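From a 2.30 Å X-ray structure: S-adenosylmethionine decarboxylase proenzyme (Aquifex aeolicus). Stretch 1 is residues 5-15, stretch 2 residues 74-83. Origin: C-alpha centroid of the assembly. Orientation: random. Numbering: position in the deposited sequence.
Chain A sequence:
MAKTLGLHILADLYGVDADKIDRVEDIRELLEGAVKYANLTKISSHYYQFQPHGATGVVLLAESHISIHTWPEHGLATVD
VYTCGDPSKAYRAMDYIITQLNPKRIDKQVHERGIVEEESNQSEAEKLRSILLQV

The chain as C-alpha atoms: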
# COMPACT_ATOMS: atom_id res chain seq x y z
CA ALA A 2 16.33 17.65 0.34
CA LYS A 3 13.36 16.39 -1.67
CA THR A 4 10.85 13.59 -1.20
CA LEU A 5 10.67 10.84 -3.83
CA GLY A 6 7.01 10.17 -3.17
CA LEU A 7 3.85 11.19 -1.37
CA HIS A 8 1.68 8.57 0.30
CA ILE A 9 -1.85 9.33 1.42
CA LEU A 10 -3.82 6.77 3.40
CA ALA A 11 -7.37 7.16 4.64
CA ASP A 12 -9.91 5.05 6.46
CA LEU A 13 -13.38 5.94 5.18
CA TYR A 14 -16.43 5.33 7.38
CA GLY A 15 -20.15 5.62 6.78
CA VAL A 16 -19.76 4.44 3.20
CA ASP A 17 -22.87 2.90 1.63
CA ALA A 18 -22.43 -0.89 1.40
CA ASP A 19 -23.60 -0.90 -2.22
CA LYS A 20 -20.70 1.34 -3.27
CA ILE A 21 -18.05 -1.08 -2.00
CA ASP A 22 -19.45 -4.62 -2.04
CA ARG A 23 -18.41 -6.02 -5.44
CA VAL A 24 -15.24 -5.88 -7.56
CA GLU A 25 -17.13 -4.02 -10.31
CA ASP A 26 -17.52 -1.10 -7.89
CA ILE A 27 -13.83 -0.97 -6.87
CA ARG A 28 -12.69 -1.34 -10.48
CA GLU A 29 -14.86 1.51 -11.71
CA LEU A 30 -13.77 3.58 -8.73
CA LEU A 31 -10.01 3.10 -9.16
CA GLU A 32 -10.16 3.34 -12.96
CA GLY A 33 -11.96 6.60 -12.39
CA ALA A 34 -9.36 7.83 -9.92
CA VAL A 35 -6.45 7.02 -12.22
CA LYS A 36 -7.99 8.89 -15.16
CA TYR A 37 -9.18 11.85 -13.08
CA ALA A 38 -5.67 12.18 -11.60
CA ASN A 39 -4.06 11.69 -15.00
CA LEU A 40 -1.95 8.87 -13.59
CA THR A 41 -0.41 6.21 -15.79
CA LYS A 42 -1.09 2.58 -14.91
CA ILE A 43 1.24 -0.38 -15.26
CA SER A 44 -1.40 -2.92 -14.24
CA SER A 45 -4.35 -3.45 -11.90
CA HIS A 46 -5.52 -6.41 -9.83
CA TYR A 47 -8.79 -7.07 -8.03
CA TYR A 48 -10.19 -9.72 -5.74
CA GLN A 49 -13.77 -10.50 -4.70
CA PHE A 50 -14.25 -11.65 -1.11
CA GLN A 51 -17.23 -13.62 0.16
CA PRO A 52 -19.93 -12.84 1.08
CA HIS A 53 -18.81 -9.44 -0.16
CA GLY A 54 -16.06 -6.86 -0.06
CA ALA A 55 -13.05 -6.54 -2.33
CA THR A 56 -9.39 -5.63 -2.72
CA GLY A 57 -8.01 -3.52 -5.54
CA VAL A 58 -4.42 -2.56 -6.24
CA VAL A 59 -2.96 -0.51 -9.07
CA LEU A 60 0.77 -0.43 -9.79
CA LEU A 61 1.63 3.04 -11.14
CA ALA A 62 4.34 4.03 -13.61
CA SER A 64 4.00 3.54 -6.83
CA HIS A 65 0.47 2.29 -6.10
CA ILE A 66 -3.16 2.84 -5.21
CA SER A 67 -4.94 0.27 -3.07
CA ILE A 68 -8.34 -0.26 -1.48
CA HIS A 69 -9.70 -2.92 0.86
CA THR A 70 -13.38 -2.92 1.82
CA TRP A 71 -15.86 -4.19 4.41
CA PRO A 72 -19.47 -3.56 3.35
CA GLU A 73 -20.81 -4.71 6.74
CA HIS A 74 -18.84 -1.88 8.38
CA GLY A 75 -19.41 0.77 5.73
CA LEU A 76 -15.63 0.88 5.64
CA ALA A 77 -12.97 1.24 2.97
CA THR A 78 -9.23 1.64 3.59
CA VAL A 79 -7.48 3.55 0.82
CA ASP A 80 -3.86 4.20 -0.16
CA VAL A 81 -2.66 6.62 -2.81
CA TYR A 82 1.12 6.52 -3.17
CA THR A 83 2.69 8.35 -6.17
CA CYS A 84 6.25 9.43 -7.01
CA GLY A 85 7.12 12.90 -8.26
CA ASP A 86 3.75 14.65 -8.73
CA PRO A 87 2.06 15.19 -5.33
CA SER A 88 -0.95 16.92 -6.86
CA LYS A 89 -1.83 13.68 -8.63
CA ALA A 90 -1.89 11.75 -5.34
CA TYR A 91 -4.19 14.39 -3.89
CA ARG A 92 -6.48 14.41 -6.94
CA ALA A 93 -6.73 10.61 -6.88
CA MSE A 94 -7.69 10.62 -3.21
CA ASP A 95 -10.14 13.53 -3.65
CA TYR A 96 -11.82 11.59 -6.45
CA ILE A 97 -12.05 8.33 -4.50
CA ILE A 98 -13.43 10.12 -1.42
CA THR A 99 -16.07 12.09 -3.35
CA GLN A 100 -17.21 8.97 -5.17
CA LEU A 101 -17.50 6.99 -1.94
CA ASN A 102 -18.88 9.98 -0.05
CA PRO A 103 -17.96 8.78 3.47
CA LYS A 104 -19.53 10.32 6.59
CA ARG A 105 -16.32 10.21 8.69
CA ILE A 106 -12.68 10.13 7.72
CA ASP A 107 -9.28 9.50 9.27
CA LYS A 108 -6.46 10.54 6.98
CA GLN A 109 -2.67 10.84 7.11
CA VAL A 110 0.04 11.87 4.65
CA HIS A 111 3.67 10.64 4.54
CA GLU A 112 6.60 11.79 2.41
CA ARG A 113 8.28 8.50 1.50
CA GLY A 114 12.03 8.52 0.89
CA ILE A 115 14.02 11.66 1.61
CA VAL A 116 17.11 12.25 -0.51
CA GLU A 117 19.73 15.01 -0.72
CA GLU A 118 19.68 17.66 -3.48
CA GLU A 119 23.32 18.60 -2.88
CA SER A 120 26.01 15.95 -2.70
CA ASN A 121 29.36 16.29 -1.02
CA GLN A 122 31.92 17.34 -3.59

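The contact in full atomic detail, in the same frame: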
# COMPACT_ATOMS: atom_id res chain seq x y z
N LEU A 5 10.83 11.59 -2.59
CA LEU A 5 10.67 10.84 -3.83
C LEU A 5 9.22 10.49 -4.08
O LEU A 5 8.83 10.21 -5.22
CB LEU A 5 11.50 9.55 -3.79
CG LEU A 5 13.02 9.72 -3.93
CD1 LEU A 5 13.72 8.39 -3.71
CD2 LEU A 5 13.35 10.28 -5.32
N GLY A 6 8.42 10.49 -3.02
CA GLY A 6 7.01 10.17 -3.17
C GLY A 6 6.12 10.66 -2.05
O GLY A 6 6.59 10.97 -0.95
N LEU A 7 4.83 10.75 -2.34
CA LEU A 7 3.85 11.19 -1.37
C LEU A 7 2.84 10.06 -1.23
O LEU A 7 2.31 9.56 -2.22
CB LEU A 7 3.16 12.46 -1.85
CG LEU A 7 2.36 13.18 -0.76
CD1 LEU A 7 3.32 13.87 0.21
CD2 LEU A 7 1.48 14.20 -1.40
N HIS A 8 2.58 9.67 0.01
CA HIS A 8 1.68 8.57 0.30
C HIS A 8 0.55 9.04 1.20
O HIS A 8 0.77 9.49 2.32
CB HIS A 8 2.49 7.45 0.97
CG HIS A 8 1.71 6.20 1.26
ND1 HIS A 8 2.32 5.05 1.71
CD2 HIS A 8 0.39 5.93 1.20
CE1 HIS A 8 1.40 4.12 1.90
NE2 HIS A 8 0.22 4.62 1.60
N ILE A 9 -0.67 8.95 0.68
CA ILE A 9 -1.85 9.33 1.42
C ILE A 9 -2.65 8.07 1.75
O ILE A 9 -2.92 7.25 0.88
CB ILE A 9 -2.79 10.23 0.60
CG1 ILE A 9 -2.03 11.42 0.01
CG2 ILE A 9 -3.93 10.73 1.49
CD1 ILE A 9 -2.84 12.19 -1.03
N LEU A 10 -3.00 7.91 3.02
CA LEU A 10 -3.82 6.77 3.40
C LEU A 10 -5.00 7.30 4.18
O LEU A 10 -4.87 8.25 4.96
CB LEU A 10 -3.02 5.74 4.21
CG LEU A 10 -1.94 6.14 5.22
CD1 LEU A 10 -1.46 4.89 5.95
CD2 LEU A 10 -0.77 6.80 4.51
N ALA A 11 -6.17 6.72 3.95
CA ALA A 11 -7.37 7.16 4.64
C ALA A 11 -8.28 6.00 4.94
O ALA A 11 -8.38 5.05 4.16
CB ALA A 11 -8.10 8.18 3.79
N ASP A 12 -8.94 6.07 6.09
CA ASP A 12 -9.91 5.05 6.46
C ASP A 12 -11.24 5.78 6.33
O ASP A 12 -11.48 6.77 7.02
CB ASP A 12 -9.66 4.56 7.89
CG ASP A 12 -8.28 3.96 8.07
OD1 ASP A 12 -7.65 3.56 7.07
OD2 ASP A 12 -7.82 3.89 9.23
N LEU A 13 -12.09 5.30 5.43
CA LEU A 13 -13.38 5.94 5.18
C LEU A 13 -14.53 5.20 5.85
O LEU A 13 -14.72 4.01 5.61
CB LEU A 13 -13.62 6.02 3.67
CG LEU A 13 -12.44 6.39 2.78
CD1 LEU A 13 -12.94 6.53 1.35
CD2 LEU A 13 -11.78 7.69 3.23
N TYR A 14 -15.29 5.91 6.67
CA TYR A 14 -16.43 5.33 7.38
C TYR A 14 -17.76 5.90 6.91
O TYR A 14 -17.83 6.98 6.33
CB TYR A 14 -16.30 5.58 8.89
CG TYR A 14 -15.04 5.03 9.51
CD1 TYR A 14 -15.09 3.96 10.41
CD2 TYR A 14 -13.79 5.59 9.23
CE1 TYR A 14 -13.94 3.46 11.00
CE2 TYR A 14 -12.62 5.10 9.82
CZ TYR A 14 -12.71 4.03 10.71
OH TYR A 14 -11.58 3.53 11.31
N GLY A 15 -18.83 5.16 7.17
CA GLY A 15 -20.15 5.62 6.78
C GLY A 15 -20.37 5.52 5.29
O GLY A 15 -21.20 6.23 4.73
N HIS A 74 -19.30 -2.96 7.51
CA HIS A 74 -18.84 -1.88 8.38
C HIS A 74 -18.87 -0.52 7.69
O HIS A 74 -18.44 0.48 8.28
CB HIS A 74 -17.42 -2.16 8.88
CG HIS A 74 -17.33 -3.32 9.82
ND1 HIS A 74 -16.59 -4.45 9.54
CD2 HIS A 74 -17.88 -3.52 11.04
CE1 HIS A 74 -16.70 -5.31 10.54
NE2 HIS A 74 -17.47 -4.76 11.46
N GLY A 75 -19.37 -0.48 6.46
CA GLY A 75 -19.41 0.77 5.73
C GLY A 75 -18.01 1.36 5.69
O GLY A 75 -17.82 2.58 5.70
N LEU A 76 -17.03 0.47 5.62
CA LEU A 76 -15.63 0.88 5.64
C LEU A 76 -14.79 0.50 4.44
O LEU A 76 -14.91 -0.60 3.89
CB LEU A 76 -14.96 0.33 6.90
CG LEU A 76 -13.43 0.43 6.95
CD1 LEU A 76 -13.04 1.87 7.23
CD2 LEU A 76 -12.88 -0.50 8.02
N ALA A 77 -13.91 1.43 4.07
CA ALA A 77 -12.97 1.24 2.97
C ALA A 77 -11.64 1.87 3.38
O ALA A 77 -11.60 3.01 3.83
CB ALA A 77 -13.49 1.90 1.69
N THR A 78 -10.55 1.12 3.26
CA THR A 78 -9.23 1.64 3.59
C THR A 78 -8.50 1.87 2.28
O THR A 78 -8.29 0.94 1.49
CB THR A 78 -8.47 0.66 4.50
OG1 THR A 78 -8.52 -0.67 3.95
CG2 THR A 78 -9.09 0.66 5.89
N VAL A 79 -8.13 3.13 2.06
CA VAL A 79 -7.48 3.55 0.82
C VAL A 79 -6.04 4.05 0.92
O VAL A 79 -5.66 4.71 1.88
CB VAL A 79 -8.31 4.67 0.17
CG1 VAL A 79 -7.79 4.95 -1.24
CG2 VAL A 79 -9.80 4.29 0.16
N ASP A 80 -5.24 3.74 -0.10
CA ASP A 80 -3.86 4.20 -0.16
C ASP A 80 -3.57 4.78 -1.53
O ASP A 80 -3.84 4.14 -2.55
CB ASP A 80 -2.87 3.04 0.08
CG ASP A 80 -2.79 2.61 1.52
OD1 ASP A 80 -1.66 2.63 2.07
OD2 ASP A 80 -3.84 2.24 2.11
N VAL A 81 -3.04 6.00 -1.56
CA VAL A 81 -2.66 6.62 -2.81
C VAL A 81 -1.22 7.05 -2.63
O VAL A 81 -0.93 8.02 -1.94
CB VAL A 81 -3.53 7.83 -3.18
CG1 VAL A 81 -2.98 8.50 -4.44
CG2 VAL A 81 -4.96 7.38 -3.44
N TYR A 82 -0.32 6.30 -3.26
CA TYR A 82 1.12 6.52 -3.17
C TYR A 82 1.69 6.76 -4.58
O TYR A 82 1.74 5.83 -5.39
CB TYR A 82 1.75 5.27 -2.54
CG TYR A 82 3.25 5.29 -2.29
CD1 TYR A 82 3.87 4.19 -1.70
CD2 TYR A 82 4.04 6.39 -2.65
CE1 TYR A 82 5.24 4.18 -1.45
CE2 TYR A 82 5.43 6.38 -2.41
CZ TYR A 82 6.02 5.27 -1.82
OH TYR A 82 7.38 5.24 -1.60
N THR A 83 2.11 7.99 -4.86
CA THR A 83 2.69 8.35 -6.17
C THR A 83 4.10 8.92 -5.98
O THR A 83 4.47 9.37 -4.90
CB THR A 83 1.87 9.42 -6.90
OG1 THR A 83 1.93 10.65 -6.17
CG2 THR A 83 0.42 8.99 -7.01
O HOH W 1 -18.80 3.02 9.00

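The strand through Leu7 and Leu13 and the strand through Ala77 and Thr83 run antiparallel as neighbours, their axes 173° apart in direction, and are joined by a ladder of eight backbone hydrogen bonds in four reciprocal pairs. The Ile9/Val81 pair is short and nearly straight both ways: Ile9 N donates to Val81 O at 2.8 Å and 179°, and Val81 N returns to Ile9 O at 2.7 Å and 171°. Ala11 and Val79 repeat the pattern, with Ala11 N to Val79 O and Val79 N to Ala11 O both 2.9 Å. At the outer pairs the return bonds lengthen: Leu13 N lies 2.8 Å from Ala77 O but Ala77 N is 3.1 Å from Leu13 O, and Leu7 N lies 2.9 Å from Thr83 O while Thr83 N is 3.1 Å from Leu7 O. Between these rungs sit the non-hydrogen-bonded pairs, where the backbones draw closer (His8 CA to Tyr82 CA, 4.1 Å) and alpha-carbon hydrogens point at carbonyls, as from Leu10 CA to Val79 O at 3.2 Å.

One side-chain hydrogen bond crosses the strands. His8 NE2 donates to Asp80 OD1 at 2.8 Å, a diagonal link that the carboxylate makes at the edge of the imidazole, near its plane. His8 ND1 and Asp80 OD2 are hydrogen-bonded elsewhere in the structure, so both groups are held at two points.

Beyond the ladder, a water bridges the stretches: it accepts from Gly15 N at 2.8 Å and donates to His74 O at 2.7 Å. Gly15 N also approaches Gly75 O to 3.1 Å, but the angle is too poor for a hydrogen bond. Both glycines have positive phi, a conformation that favours glycine.

On the face carrying His8 and Tyr82, the two rings are nearly parallel (7°) but slid apart, with little overlap. The offset sets each CB over the other's ring: Tyr82 CB is 4.1 Å from the His8 ring centroid, and His8 CB is 4.3 Å from that of Tyr82. The Tyr82 edge meets Gly6, whose CA is 4.2 Å from Tyr82 CE2; an ideal CB on Gly6 would lie 2.8 Å from that CE2 and clash. Farther along this face, Asp12 OD1 packs 3.4 Å from Thr78 CG2.

The other face is apolar where Leu13 CD1 meets Val79 CG2 at 4.0 Å. Near the end of the ladder, Leu76 CD1 sits almost squarely over the Tyr14 ring, 4.0 Å from its centroid and 6° off the normal.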